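PDB 4N7B: 4-hydroxy-3-methylbut-2-enyl diphosphate reductase, apicoplast from Plasmodium falciparum, which reduces (E)-4-hydroxy-3-methylbut-2-enyl diphosphate to a mixture of isopentenyl and dimethylallyl diphosphate at an iron-sulfur cluster, the terminal step of the apicoplast MEP pathway. Local coordinates for residues 220-226 / 505-511; 225-231 / 418-423; 430-436 / 477-483. All blocks are in the same frame, centred on the assembly; numbering follows the deposited sequence.

Interaction 1 of 3, residues 220-226 / 505-511; sequences KILYLIN and YTLQNFD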
loop_
_atom_site.group_PDB
_atom_site.type_symbol
_atom_site.label_atom_id
_atom_site.label_comp_id
_atom_site.label_asym_id
_atom_site.label_seq_id
_atom_site.Cartn_x
_atom_site.Cartn_y
_atom_site.Cartn_z
ATOM N N LYS A 220 29.110 9.886 -12.581
ATOM C CA LYS A 220 27.700 9.538 -12.675
ATOM C C LYS A 220 27.424 8.237 -11.938
ATOM O O LYS A 220 28.094 7.230 -12.175
ATOM C CB LYS A 220 27.294 9.443 -14.139
ATOM C CG LYS A 220 27.583 10.741 -14.895
ATOM C CD LYS A 220 27.156 10.665 -16.337
ATOM C CE LYS A 220 25.654 10.736 -16.460
ATOM N NZ LYS A 220 25.213 10.783 -17.890
ATOM N N ILE A 221 26.446 8.254 -11.041
ATOM C CA ILE A 221 26.126 7.066 -10.268
ATOM C C ILE A 221 24.635 6.841 -10.147
ATOM O O ILE A 221 23.866 7.773 -9.874
ATOM C CB ILE A 221 26.663 7.165 -8.848
ATOM C CG1 ILE A 221 28.172 7.337 -8.860
ATOM C CG2 ILE A 221 26.279 5.910 -8.051
ATOM C CD1 ILE A 221 28.729 7.592 -7.479
ATOM N N LEU A 222 24.228 5.591 -10.341
ATOM C CA LEU A 222 22.856 5.182 -10.079
ATOM C C LEU A 222 22.819 4.317 -8.832
ATOM O O LEU A 222 23.400 3.218 -8.781
ATOM C CB LEU A 222 22.289 4.426 -11.275
ATOM C CG LEU A 222 20.898 3.841 -11.068
ATOM C CD1 LEU A 222 19.860 4.917 -11.117
ATOM C CD2 LEU A 222 20.618 2.794 -12.122
ATOM N N TYR A 223 22.166 4.826 -7.800
ATOM C CA TYR A 223 22.020 4.085 -6.569
ATOM C C TYR A 223 20.734 3.296 -6.655
ATOM O O TYR A 223 19.637 3.861 -6.592
ATOM C CB TYR A 223 21.963 5.029 -5.385
ATOM C CG TYR A 223 23.256 5.750 -5.082
ATOM C CD1 TYR A 223 24.273 5.114 -4.396
ATOM C CD2 TYR A 223 23.442 7.084 -5.450
ATOM C CE1 TYR A 223 25.453 5.763 -4.095
ATOM C CE2 TYR A 223 24.622 7.745 -5.150
ATOM C CZ TYR A 223 25.622 7.069 -4.471
ATOM O OH TYR A 223 26.797 7.694 -4.165
ATOM N N LEU A 224 20.873 1.997 -6.840
ATOM C CA LEU A 224 19.742 1.096 -6.853
ATOM C C LEU A 224 19.473 0.679 -5.419
ATOM O O LEU A 224 20.311 0.060 -4.747
ATOM C CB LEU A 224 20.027 -0.129 -7.723
ATOM C CG LEU A 224 18.920 -1.187 -7.754
ATOM C CD1 LEU A 224 17.631 -0.603 -8.352
ATOM C CD2 LEU A 224 19.397 -2.402 -8.559
ATOM N N ILE A 225 18.294 1.037 -4.946
ATOM C CA ILE A 225 17.995 0.961 -3.529
ATOM C C ILE A 225 17.266 -0.318 -3.159
ATOM O O ILE A 225 16.397 -0.797 -3.890
ATOM C CB ILE A 225 17.138 2.150 -3.104
ATOM C CG1 ILE A 225 17.928 3.440 -3.311
ATOM C CG2 ILE A 225 16.753 2.025 -1.658
ATOM C CD1 ILE A 225 17.109 4.708 -3.247
ATOM N N ASN A 226 17.609 -0.828 -1.987
ATOM C CA ASN A 226 16.951 -1.970 -1.413
ATOM C C ASN A 226 16.783 -1.613 0.054
ATOM O O ASN A 226 17.690 -1.059 0.666
ATOM C CB ASN A 226 17.866 -3.210 -1.594
ATOM C CG ASN A 226 17.150 -4.503 -1.359
ATOM O OD1 ASN A 226 16.158 -4.810 -2.036
ATOM N ND2 ASN A 226 17.660 -5.303 -0.410
ATOM N N TYR A 505 25.347 5.855 -16.316
ATOM C CA TYR A 505 25.418 5.984 -14.873
ATOM C C TYR A 505 26.070 4.712 -14.329
ATOM O O TYR A 505 25.688 3.607 -14.711
ATOM C CB TYR A 505 24.021 6.169 -14.263
ATOM C CG TYR A 505 23.391 7.540 -14.564
ATOM C CD1 TYR A 505 22.609 7.745 -15.700
ATOM C CD2 TYR A 505 23.597 8.615 -13.724
ATOM C CE1 TYR A 505 22.055 8.997 -15.994
ATOM C CE2 TYR A 505 23.045 9.878 -14.010
ATOM C CZ TYR A 505 22.275 10.058 -15.139
ATOM O OH TYR A 505 21.726 11.300 -15.411
ATOM N N THR A 506 27.043 4.861 -13.437
ATOM C CA THR A 506 27.687 3.689 -12.839
ATOM C C THR A 506 26.764 3.105 -11.777
ATOM O O THR A 506 26.283 3.814 -10.896
ATOM C CB THR A 506 29.044 4.020 -12.193
ATOM O OG1 THR A 506 29.966 4.432 -13.203
ATOM C CG2 THR A 506 29.612 2.780 -11.481
ATOM N N LEU A 507 26.509 1.809 -11.867
ATOM C CA LEU A 507 25.582 1.162 -10.957
ATOM C C LEU A 507 26.213 0.908 -9.581
ATOM O O LEU A 507 27.313 0.348 -9.472
ATOM C CB LEU A 507 25.097 -0.150 -11.568
ATOM C CG LEU A 507 24.096 -0.965 -10.758
ATOM C CD1 LEU A 507 22.883 -0.138 -10.412
ATOM C CD2 LEU A 507 23.692 -2.181 -11.554
ATOM N N GLN A 508 25.510 1.339 -8.540
ATOM C CA GLN A 508 25.870 1.009 -7.175
ATOM C C GLN A 508 24.622 0.585 -6.413
ATOM O O GLN A 508 23.534 1.093 -6.653
ATOM C CB GLN A 508 26.545 2.190 -6.485
ATOM C CG GLN A 508 27.964 2.447 -6.973
ATOM C CD GLN A 508 28.867 1.230 -6.818
ATOM O OE1 GLN A 508 29.158 0.801 -5.702
ATOM N NE2 GLN A 508 29.301 0.663 -7.938
ATOM N N ASN A 509 24.780 -0.367 -5.503
ATOM C CA ASN A 509 23.671 -0.761 -4.649
ATOM C C ASN A 509 23.673 0.086 -3.403
ATOM O O ASN A 509 24.721 0.358 -2.829
ATOM C CB ASN A 509 23.779 -2.224 -4.238
ATOM C CG ASN A 509 23.582 -3.162 -5.407
ATOM O OD1 ASN A 509 22.454 -3.470 -5.797
ATOM N ND2 ASN A 509 24.678 -3.607 -5.984
ATOM N N PHE A 510 22.494 0.491 -2.972
ATOM C CA PHE A 510 22.363 1.084 -1.661
ATOM C C PHE A 510 21.392 0.276 -0.806
ATOM O O PHE A 510 20.217 0.119 -1.156
ATOM C CB PHE A 510 21.889 2.535 -1.713
ATOM C CG PHE A 510 21.777 3.126 -0.349
ATOM C CD1 PHE A 510 22.920 3.551 0.324
ATOM C CD2 PHE A 510 20.564 3.136 0.316
ATOM C CE1 PHE A 510 22.836 4.045 1.606
ATOM C CE2 PHE A 510 20.472 3.614 1.603
ATOM C CZ PHE A 510 21.606 4.076 2.253
ATOM N N ASP A 511 21.874 -0.208 0.333
ATOM C CA ASP A 511 21.063 -1.014 1.237
ATOM C C ASP A 511 20.654 -0.268 2.489
ATOM O O ASP A 511 21.504 0.150 3.261
ATOM C CB ASP A 511 21.857 -2.233 1.686
ATOM C CG ASP A 511 21.795 -3.361 0.692
ATOM O OD1 ASP A 511 22.675 -3.426 -0.205
ATOM O OD2 ASP A 511 20.863 -4.189 0.816
HETATM O O HOH W 1 22.578 11.519 -18.259
HETATM O O HOH W 2 20.126 -2.523 -4.316
#
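A five-stranded parallel beta sheet ends on one side in strand 506-511, and this contact is the pairing of that edge strand with strand 221-226, its neighbour in the sheet. Six backbone hydrogen bonds join the two in the staggered pattern of parallel strands: the amides and carbonyls of Thr506, Gln508 and Phe510 bond to Lys220 O, to both backbone groups of Leu222 and Leu224, and to Asn226 N, with Phe510 N 2.8 Å from Leu224 O. On one face Leu222 and Leu224 meet Leu498 and Val495 of helix 488-499, a layer that suits branched aliphatic chains. Leu507 covers them from the edge strand, its CD1 3.9 Å from Leu224 CB and 4.1 Å from Leu222 CD2. The opposite face carries Ile221, Tyr223, Ile225 and Phe510. Ile221 CG2 lies over the centre of the Tyr223 ring, 3.7 Å above its plane, while Phe510 packs on helix 414-427 and presents its ring edge to Ile225 CG2. The exposed polar residues Thr506, Gln508 and Asn509 suit an outermost strand; a water donates to both Asn509 OD1 and Leu224 O. At the start of the pair, Lys220 bends at chi3 (74°) and lays its CE over one face of the Tyr505 ring, a CH-pi contact that NZ extends as a cation-pi interaction. The backbone carbonyls of Phe503 and Val475 hold Lys220 NZ and Tyr505 OH respectively, and one water bridges these two polar ends, 2.8 Å from Lys220 NZ and 3.0 Å from Tyr505 OH.

Interaction 2 of 3, residues 225-231 / 418-423; sequences INPRGFC and NRQTAL. With F3S (Fe3-s4 cluster), chain B.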
loop_
_atom_site.group_PDB
_atom_site.type_symbol
_atom_site.label_atom_id
_atom_site.label_comp_id
_atom_site.label_asym_id
_atom_site.label_seq_id
_atom_site.Cartn_x
_atom_site.Cartn_y
_atom_site.Cartn_z
ATOM N N ILE A 225 18.294 1.037 -4.946
ATOM C CA ILE A 225 17.995 0.961 -3.529
ATOM C C ILE A 225 17.266 -0.318 -3.159
ATOM O O ILE A 225 16.397 -0.797 -3.890
ATOM C CB ILE A 225 17.138 2.150 -3.104
ATOM C CG1 ILE A 225 17.928 3.440 -3.311
ATOM C CG2 ILE A 225 16.753 2.025 -1.658
ATOM C CD1 ILE A 225 17.109 4.708 -3.247
ATOM N N ASN A 226 17.609 -0.828 -1.987
ATOM C CA ASN A 226 16.951 -1.970 -1.413
ATOM C C ASN A 226 16.783 -1.613 0.054
ATOM O O ASN A 226 17.690 -1.059 0.666
ATOM C CB ASN A 226 17.866 -3.210 -1.594
ATOM C CG ASN A 226 17.150 -4.503 -1.359
ATOM O OD1 ASN A 226 16.158 -4.810 -2.036
ATOM N ND2 ASN A 226 17.660 -5.303 -0.410
ATOM N N PRO A 227 15.630 -1.915 0.641
ATOM C CA PRO A 227 14.462 -2.539 0.023
ATOM C C PRO A 227 13.642 -1.616 -0.866
ATOM O O PRO A 227 13.642 -0.387 -0.704
ATOM C CB PRO A 227 13.624 -2.971 1.229
ATOM C CG PRO A 227 13.991 -2.018 2.287
ATOM C CD PRO A 227 15.455 -1.731 2.088
ATOM N N ARG A 228 12.930 -2.250 -1.798
ATOM C CA ARG A 228 12.075 -1.574 -2.748
ATOM C C ARG A 228 11.096 -2.597 -3.257
ATOM O O ARG A 228 11.245 -3.789 -2.978
ATOM C CB ARG A 228 12.882 -1.074 -3.946
ATOM C CG ARG A 228 13.562 -2.229 -4.743
ATOM C CD ARG A 228 14.248 -1.695 -6.009
ATOM N NE ARG A 228 14.772 -2.763 -6.847
ATOM C CZ ARG A 228 15.950 -3.355 -6.651
ATOM N NH1 ARG A 228 16.736 -2.967 -5.662
ATOM N NH2 ARG A 228 16.355 -4.340 -7.444
ATOM N N GLY A 229 10.132 -2.156 -4.061
ATOM C CA GLY A 229 9.322 -3.109 -4.811
ATOM C C GLY A 229 8.399 -3.944 -3.937
ATOM O O GLY A 229 8.112 -3.581 -2.784
ATOM N N PHE A 230 7.927 -5.056 -4.496
ATOM C CA PHE A 230 6.866 -5.863 -3.882
ATOM C C PHE A 230 7.054 -6.058 -2.374
ATOM O O PHE A 230 8.118 -6.457 -1.902
ATOM C CB PHE A 230 6.772 -7.245 -4.547
ATOM C CG PHE A 230 5.965 -7.277 -5.831
ATOM C CD1 PHE A 230 5.527 -6.109 -6.432
ATOM C CD2 PHE A 230 5.644 -8.488 -6.430
ATOM C CE1 PHE A 230 4.793 -6.149 -7.605
ATOM C CE2 PHE A 230 4.906 -8.535 -7.598
ATOM C CZ PHE A 230 4.485 -7.368 -8.189
ATOM N N CYS A 231 5.998 -5.779 -1.618
ATOM C CA CYS A 231 5.937 -6.178 -0.221
ATOM C C CYS A 231 5.268 -7.550 -0.199
ATOM O O CYS A 231 4.827 -8.068 -1.241
ATOM C CB CYS A 231 5.100 -5.162 0.568
ATOM S SG CYS A 231 3.388 -5.133 -0.021
ATOM N N ASN A 418 10.206 0.838 5.765
ATOM C CA ASN A 418 11.476 0.419 5.229
ATOM C C ASN A 418 11.802 1.116 3.926
ATOM O O ASN A 418 12.948 1.510 3.697
ATOM C CB ASN A 418 11.483 -1.091 4.993
ATOM C CG ASN A 418 11.544 -1.894 6.276
ATOM O OD1 ASN A 418 11.778 -1.360 7.352
ATOM N ND2 ASN A 418 11.377 -3.210 6.151
ATOM N N ARG A 419 10.835 1.232 3.031
ATOM C CA ARG A 419 11.143 1.852 1.751
ATOM C C ARG A 419 11.437 3.352 1.889
ATOM O O ARG A 419 12.379 3.840 1.267
ATOM C CB ARG A 419 10.023 1.594 0.740
ATOM C CG ARG A 419 10.177 0.232 0.072
ATOM C CD ARG A 419 8.849 -0.457 -0.106
ATOM N NE ARG A 419 9.056 -1.845 -0.491
ATOM C CZ ARG A 419 9.349 -2.823 0.364
ATOM N NH1 ARG A 419 9.469 -2.576 1.666
ATOM N NH2 ARG A 419 9.532 -4.053 -0.089
ATOM N N GLN A 420 10.658 4.081 2.699
ATOM C CA GLN A 420 10.930 5.506 2.943
ATOM C C GLN A 420 12.248 5.692 3.672
ATOM O O GLN A 420 13.046 6.563 3.334
ATOM C CB GLN A 420 9.805 6.153 3.763
ATOM C CG GLN A 420 8.526 6.376 2.980
ATOM C CD GLN A 420 7.371 6.867 3.849
ATOM O OE1 GLN A 420 7.583 7.549 4.854
ATOM N NE2 GLN A 420 6.148 6.502 3.475
ATOM N N THR A 421 12.499 4.852 4.667
ATOM C CA THR A 421 13.716 4.992 5.466
ATOM C C THR A 421 14.973 4.842 4.589
ATOM O O THR A 421 15.928 5.632 4.697
ATOM C CB THR A 421 13.747 3.986 6.629
ATOM O OG1 THR A 421 12.651 4.256 7.518
ATOM C CG2 THR A 421 15.073 4.095 7.407
ATOM N N ALA A 422 14.968 3.861 3.698
ATOM C CA ALA A 422 16.147 3.610 2.880
ATOM C C ALA A 422 16.355 4.758 1.892
ATOM O O ALA A 422 17.458 5.267 1.731
ATOM C CB ALA A 422 15.997 2.300 2.155
ATOM N N LEU A 423 15.279 5.176 1.245
ATOM C CA LEU A 423 15.342 6.284 0.293
ATOM C C LEU A 423 15.805 7.574 0.989
ATOM O O LEU A 423 16.658 8.320 0.470
ATOM C CB LEU A 423 13.966 6.495 -0.336
ATOM C CG LEU A 423 13.816 7.757 -1.193
ATOM C CD1 LEU A 423 14.799 7.712 -2.367
ATOM C CD2 LEU A 423 12.366 7.936 -1.679
HETATM FE FE1 F3S B . 2.098 -4.036 1.544
HETATM FE FE3 F3S B . 0.410 -4.768 3.511
HETATM FE FE4 F3S B . 2.035 -2.643 3.763
HETATM S S1 F3S B . -0.023 -4.556 1.362
HETATM S S2 F3S B . 2.322 -1.827 1.712
HETATM S S3 F3S B . 2.597 -4.773 3.584
HETATM S S4 F3S B . -0.039 -2.820 4.473
HETATM O O HOH W 3 13.108 2.406 -0.994
#
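The loop that delivers the cluster ligand Cys231 is braced here against helix 414-427, chiefly by Arg419, which reaches across to the backbone of Gly229. NE and NH2 of Arg419 both donate to Gly229 O: NE lies 3.0 Å from Gly229 O, in the carbonyl plane on a lone pair, and NH2 lies 3.1 Å from Gly229 O, well above that plane. A further bond from NH2 to Arg228 O is weak. A long, multiply donating side chain is what this place needs, since around Gly229 the loop offers the helix backbone carbonyls. The bend at chi2 (140°) helps carry the guanidinium along the loop, where Pro227 CB and Arg228 N sit over one of its faces. Glu515 completes the arrangement through a salt bridge to Arg419 NH1, which would partly balance the buried positive charge. Strand 221-226 belongs to a parallel sheet flanked by helices, and the loop leaves from its C-terminal end, the usual place for binding sites in such alpha/beta folds. A cis peptide bond before Pro227 turns the chain as it leaves the strand, and the compact ring fits against the helix, its CG 3.8 Å from Asn418 CB. Ala422 is small enough to let strand and helix come close, and its CB lies 3.9 Å from Ile225 CG2. One water donates to both Pro227 O and Arg419 O. Gly229 takes a positive phi (69°), easily adopted without a side chain. Cys231 stands at the N-cap of helix 232-247; chi1 (63°) sets SG between backbone N and carbonyl carbon, where it caps a backbone N of that helix and binds FE1 of the [3Fe-4S] cluster, the oxygen-degraded form of the [4Fe-4S] cofactor, at 2.3 Å.

Interaction 3 of 3, residues 430-436 / 477-483; sequences CDLTIVV and KIALTSA
Lys477 O accepts two backbone donors from the turn leading into strand 432-436: Asp431 N at 2.9 Å, and Leu432 N in a longer, weak bond. The pair formed is an inner part of the parallel beta sheet, strand 432-436 lying alongside strand 477-482. Asp431 locks the start of the pair a second time, for its carboxylate folds back so that OD2 receives Lys477 N at 3.0 Å, approached from the anti side and 27° out of the carboxylate plane. The same oxygen takes Asn476 N, so an acidic residue here satisfies two successive amides. Beyond this end, regular backbone bonds alternate between the strands: Leu432 O accepts Ala479 N, Ala479 O accepts Ile434 N, and the ladder runs on through Thr481, Val436 and Ala483. Ala483 touches Asn443, which by analogy with relatives probably binds the substrate and product diphosphates. One face is apolar: Ile434 and Val436 meet Phe494 of helix 488-499, Leu480 meets Val495, and Ile478 meets Leu222 and Tyr505. Together chi1 (173°) and chi2 (67°) rest Leu480 CD1 against two beta-branched neighbours, 3.8 Å from both Ile434 CG2 and Val436 CG2. On the other face the CG2 methyls of Val435 and Thr481 run alongside each other, 4.1 Å apart, and Val435 reaches Leu447 and Val448 of helix 442-452. Thr433 OG1 bonds to Ser451 OG on that helix, giving a polar group a partner in buried surroundings. Ala479 leaves room for the sulfur of Cys430: its methyl CB is 3.6 Å from Cys430 SG.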
loop_
_atom_site.group_PDB
_atom_site.type_symbol
_atom_site.label_atom_id
_atom_site.label_comp_id
_atom_site.label_asym_id
_atom_site.label_seq_id
_atom_site.Cartn_x
_atom_site.Cartn_y
_atom_site.Cartn_z
ATOM N N CYS A 430 22.091 12.634 -3.806
ATOM C CA CYS A 430 21.657 12.586 -5.206
ATOM C C CYS A 430 21.064 13.913 -5.715
ATOM O O CYS A 430 20.688 14.774 -4.934
ATOM C CB CYS A 430 20.623 11.482 -5.379
ATOM S SG CYS A 430 21.255 9.790 -4.975
ATOM N N ASP A 431 20.976 14.033 -7.038
ATOM C CA ASP A 431 20.423 15.197 -7.718
ATOM C C ASP A 431 18.974 14.942 -8.121
ATOM O O ASP A 431 18.207 15.870 -8.342
ATOM C CB ASP A 431 21.240 15.473 -8.973
ATOM C CG ASP A 431 22.727 15.602 -8.685
ATOM O OD1 ASP A 431 23.106 16.421 -7.822
ATOM O OD2 ASP A 431 23.523 14.877 -9.317
ATOM N N LEU A 432 18.608 13.669 -8.229
ATOM C CA LEU A 432 17.269 13.297 -8.643
ATOM C C LEU A 432 16.877 11.938 -8.076
ATOM O O LEU A 432 17.685 10.999 -8.056
ATOM C CB LEU A 432 17.204 13.229 -10.164
ATOM C CG LEU A 432 15.912 12.630 -10.700
ATOM C CD1 LEU A 432 14.777 13.643 -10.562
ATOM C CD2 LEU A 432 16.079 12.203 -12.146
ATOM N N THR A 433 15.622 11.821 -7.663
ATOM C CA THR A 433 15.068 10.552 -7.218
ATOM C C THR A 433 14.019 10.078 -8.231
ATOM O O THR A 433 13.110 10.832 -8.596
ATOM C CB THR A 433 14.398 10.677 -5.830
ATOM O OG1 THR A 433 15.400 10.877 -4.819
ATOM C CG2 THR A 433 13.613 9.403 -5.520
ATOM N N ILE A 434 14.159 8.841 -8.693
ATOM C CA ILE A 434 13.149 8.230 -9.549
ATOM C C ILE A 434 12.459 7.124 -8.792
ATOM O O ILE A 434 13.107 6.182 -8.316
ATOM C CB ILE A 434 13.734 7.624 -10.821
ATOM C CG1 ILE A 434 14.278 8.723 -11.726
ATOM C CG2 ILE A 434 12.655 6.845 -11.572
ATOM C CD1 ILE A 434 15.020 8.190 -12.913
ATOM N N VAL A 435 11.150 7.259 -8.642
ATOM C CA VAL A 435 10.365 6.236 -8.001
ATOM C C VAL A 435 9.558 5.559 -9.073
ATOM O O VAL A 435 8.809 6.217 -9.795
ATOM C CB VAL A 435 9.399 6.795 -6.973
ATOM C CG1 VAL A 435 8.581 5.660 -6.371
ATOM C CG2 VAL A 435 10.159 7.547 -5.898
ATOM N N VAL A 436 9.712 4.240 -9.187
ATOM C CA VAL A 436 8.965 3.497 -10.201
ATOM C C VAL A 436 7.681 3.001 -9.588
ATOM O O VAL A 436 7.677 2.345 -8.552
ATOM C CB VAL A 436 9.782 2.351 -10.776
ATOM C CG1 VAL A 436 9.034 1.679 -11.903
ATOM C CG2 VAL A 436 11.125 2.891 -11.253
ATOM N N LYS A 477 23.914 12.055 -10.190
ATOM C CA LYS A 477 23.571 11.012 -9.232
ATOM C C LYS A 477 22.068 10.851 -9.078
ATOM O O LYS A 477 21.347 11.801 -8.781
ATOM C CB LYS A 477 24.222 11.293 -7.883
ATOM C CG LYS A 477 25.713 11.579 -8.005
ATOM C CD LYS A 477 26.480 11.108 -6.796
ATOM C CE LYS A 477 27.815 11.833 -6.675
ATOM N NZ LYS A 477 28.532 11.940 -7.982
ATOM N N ILE A 478 21.619 9.621 -9.272
ATOM C CA ILE A 478 20.219 9.256 -9.190
ATOM C C ILE A 478 19.963 8.201 -8.109
ATOM O O ILE A 478 20.657 7.176 -8.013
ATOM C CB ILE A 478 19.772 8.691 -10.522
ATOM C CG1 ILE A 478 19.898 9.759 -11.586
ATOM C CG2 ILE A 478 18.360 8.131 -10.439
ATOM C CD1 ILE A 478 19.751 9.224 -12.988
ATOM N N ALA A 479 18.953 8.467 -7.301
ATOM C CA ALA A 479 18.453 7.520 -6.331
ATOM C C ALA A 479 17.294 6.782 -7.009
ATOM O O ALA A 479 16.322 7.426 -7.438
ATOM C CB ALA A 479 17.958 8.273 -5.112
ATOM N N LEU A 480 17.387 5.458 -7.161
ATOM C CA LEU A 480 16.310 4.734 -7.842
ATOM C C LEU A 480 15.644 3.739 -6.905
ATOM O O LEU A 480 16.317 2.870 -6.347
ATOM C CB LEU A 480 16.832 4.019 -9.081
ATOM C CG LEU A 480 15.863 3.085 -9.803
ATOM C CD1 LEU A 480 14.711 3.850 -10.454
ATOM C CD2 LEU A 480 16.614 2.269 -10.855
ATOM N N THR A 481 14.336 3.888 -6.701
ATOM C CA THR A 481 13.588 2.934 -5.898
ATOM C C THR A 481 12.229 2.629 -6.524
ATOM O O THR A 481 11.942 3.074 -7.628
ATOM C CB THR A 481 13.409 3.410 -4.459
ATOM O OG1 THR A 481 12.834 2.342 -3.694
ATOM C CG2 THR A 481 12.507 4.588 -4.391
ATOM N N SER A 482 11.389 1.877 -5.833
ATOM C CA SER A 482 10.111 1.510 -6.401
ATOM C C SER A 482 9.128 1.219 -5.292
ATOM O O SER A 482 9.516 0.836 -4.192
ATOM C CB SER A 482 10.261 0.288 -7.316
ATOM O OG SER A 482 10.764 -0.811 -6.572
ATOM N N ALA A 483 7.852 1.423 -5.594
ATOM C CA ALA A 483 6.789 1.278 -4.617
ATOM C C ALA A 483 6.498 -0.179 -4.310
ATOM O O ALA A 483 6.970 -1.084 -5.000
ATOM C CB ALA A 483 5.543 1.943 -5.125
#

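Interactions 1 and 3 are two pairings in one parallel sheet, their centres 9 Å apart and joined where strand 221-226 lies next to strand 477-482: Tyr223 O and Leu480 N are 2.8 Å apart in a probable hydrogen bond. Interaction 2 continues strand 221-226 past its end, sharing Ile225 and Asn226 with interaction 1; the centres of interactions 2 and 3 are 11 Å apart. There Gly229 N is 3.1 Å from Ser482 O in a probable hydrogen bond, so the loop before Cys231 is attached to the sheet as well as to helix 414-427. Both 225-231 and 477-483 lead toward the cluster: Cys231 binds it, while the side chain of Ala483 lies about 8 Å from the cluster, too far to bond it.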